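Local structure of GCN5-related N-acetyltransferase (Sphaerobacter thermophilus, 3TT2) at residues R80-Q84 against D322-T326. The protein probably transfers an acyl group, as other GCN5-related N-acetyltransferases do. Coordinates in Å, arbitrary orientation, origin at the centre of the assembly. Numbering follows the deposited sequence.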
loop_
_atom_site.group_PDB
_atom_site.type_symbol
_atom_site.label_atom_id
_atom_site.label_comp_id
_atom_site.label_asym_id
_atom_site.label_seq_id
_atom_site.Cartn_x
_atom_site.Cartn_y
_atom_site.Cartn_z
ATOM N N ARG A 80 7.095 10.567 -3.672
ATOM C CA ARG A 80 6.970 11.335 -2.430
ATOM C C ARG A 80 8.022 12.436 -2.356
ATOM O O ARG A 80 9.199 12.150 -2.160
ATOM C CB ARG A 80 7.124 10.399 -1.219
ATOM C CG ARG A 80 7.178 11.109 0.136
ATOM C CD ARG A 80 7.451 10.145 1.300
ATOM N NE ARG A 80 6.467 9.066 1.372
ATOM C CZ ARG A 80 6.588 7.985 2.142
ATOM N NH1 ARG A 80 5.634 7.052 2.136
ATOM N NH2 ARG A 80 7.661 7.832 2.916
ATOM N N ARG A 81 7.590 13.686 -2.547
ATOM C CA ARG A 81 8.411 14.902 -2.358
ATOM C C ARG A 81 9.698 14.863 -3.172
ATOM O O ARG A 81 10.643 15.582 -2.872
ATOM C CB ARG A 81 8.804 15.094 -0.883
ATOM C CG ARG A 81 7.702 15.513 0.074
ATOM C CD ARG A 81 7.646 14.529 1.231
ATOM N NE ARG A 81 7.461 15.173 2.532
ATOM C CZ ARG A 81 7.769 14.599 3.694
ATOM N NH1 ARG A 81 8.288 13.378 3.713
ATOM N NH2 ARG A 81 7.567 15.243 4.837
ATOM N N TYR A 82 9.726 14.019 -4.193
ATOM C CA TYR A 82 10.899 13.744 -5.021
ATOM C C TYR A 82 12.104 13.255 -4.220
ATOM O O TYR A 82 13.239 13.330 -4.708
ATOM C CB TYR A 82 11.305 15.010 -5.794
ATOM C CG TYR A 82 10.194 15.576 -6.648
ATOM C CD1 TYR A 82 9.885 15.010 -7.870
ATOM C CD2 TYR A 82 9.459 16.675 -6.234
ATOM C CE1 TYR A 82 8.886 15.515 -8.657
ATOM C CE2 TYR A 82 8.444 17.195 -7.024
ATOM C CZ TYR A 82 8.162 16.609 -8.239
ATOM O OH TYR A 82 7.153 17.121 -9.041
ATOM N N VAL A 83 11.908 12.794 -2.987
ATOM C CA VAL A 83 13.004 12.115 -2.292
ATOM C C VAL A 83 12.930 10.593 -2.233
ATOM O O VAL A 83 13.915 9.917 -1.902
ATOM C CB VAL A 83 13.158 12.651 -0.850
ATOM C CG1 VAL A 83 13.549 14.112 -0.877
ATOM C CG2 VAL A 83 11.874 12.401 -0.041
ATOM N N GLN A 84 11.744 10.060 -2.497
ATOM C CA GLN A 84 11.555 8.631 -2.498
ATOM C C GLN A 84 10.619 8.213 -3.590
ATOM O O GLN A 84 9.427 8.538 -3.549
ATOM C CB GLN A 84 11.003 8.184 -1.170
ATOM C CG GLN A 84 10.762 6.702 -1.068
ATOM C CD GLN A 84 10.687 6.268 0.375
ATOM O OE1 GLN A 84 9.605 6.011 0.903
ATOM N NE2 GLN A 84 11.845 6.218 1.039
ATOM N N ASP A 322 17.993 12.060 5.532
ATOM C CA ASP A 322 16.787 11.353 5.132
ATOM C C ASP A 322 15.607 12.248 5.400
ATOM O O ASP A 322 15.228 12.509 6.538
ATOM C CB ASP A 322 16.652 10.020 5.877
ATOM C CG ASP A 322 15.273 9.393 5.725
ATOM O OD1 ASP A 322 14.551 9.739 4.765
ATOM O OD2 ASP A 322 14.901 8.543 6.563
ATOM N N LEU A 323 15.028 12.721 4.308
ATOM C CA LEU A 323 13.879 13.594 4.394
ATOM C C LEU A 323 12.523 12.928 4.165
ATOM O O LEU A 323 11.489 13.578 4.276
ATOM C CB LEU A 323 14.067 14.798 3.482
ATOM C CG LEU A 323 15.181 15.724 3.980
ATOM C CD1 LEU A 323 15.171 17.087 3.281
ATOM C CD2 LEU A 323 15.074 15.880 5.489
ATOM N N SER A 324 12.513 11.637 3.858
ATOM C CA SER A 324 11.267 10.967 3.507
ATOM C C SER A 324 10.278 10.973 4.649
ATOM O O SER A 324 9.067 10.959 4.429
ATOM C CB SER A 324 11.537 9.533 3.058
ATOM O OG SER A 324 11.992 8.719 4.124
ATOM N N THR A 325 10.810 10.952 5.864
ATOM C CA THR A 325 10.009 10.916 7.077
ATOM C C THR A 325 9.779 12.287 7.779
ATOM O O THR A 325 9.069 12.362 8.786
ATOM C CB THR A 325 10.632 9.908 8.069
ATOM O OG1 THR A 325 11.963 10.333 8.416
ATOM C CG2 THR A 325 10.690 8.508 7.447
ATOM N N THR A 326 10.359 13.367 7.255
ATOM C CA THR A 326 10.275 14.673 7.932
ATOM C C THR A 326 9.495 15.741 7.160
ATOM O O THR A 326 8.826 16.592 7.758
ATOM C CB THR A 326 11.680 15.241 8.333
ATOM O OG1 THR A 326 12.349 15.780 7.185
ATOM C CG2 THR A 326 12.544 14.162 8.984
#
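The C-terminal tail of the modelled chain folds back over a tight beta hairpin connection, and the two pieces meet through one apolar patch and a set of arginine contacts. Each piece is first shaped by its own hydrogen bonds. In 80-84, Arg81 and Tyr82 both adopt positive phi, letting the chain reverse sharply; Val83 N donates a hydrogen bond to Arg80 O at 2.9 Å, Arg80 N donates one to Gln84 O at 3.1 Å, and Val83 and Gln84 facing Arg80 make a classic beta bulge. In 322-326, Asp322 closes an Asx turn, its OD1 accepting from Ser324 N at 2.9 Å and also from Ser324 OG at 2.8 Å. A type I beta turn from Leu323 to Thr326 overlaps it, with Thr326 N hydrogen-bonded to Leu323 O at 3.2 Å.

The apolar contact centres on Val83, whose compact branched side chain lies against the turn: CG2 is 3.9 Å from Ser324 CA, and CG1 is 4.4 Å from Leu323 CB. Small Ser324 fits this close approach, and its CB also lies 3.9 Å from Gln84 NE2, a buried amide nitrogen with a weak hydrogen bond to Thr126 OG1.

Arg81 reaches the turn with its guanidinium, NH1 coming within 2.6 Å of Ser324 O, whereas Arg80 approaches through its aliphatic part, CD lying 3.6 Å from Ser324 O.

The hairpin joins antiparallel strands 71-80 and 84-91; Val83 also forms backbone hydrogen bonds with Thr126 of strand 125-132. Ala123, in the loop before that strand, touches both Val83 and Leu323, so the tail after strand 305-316 packs on the loops joining these strands.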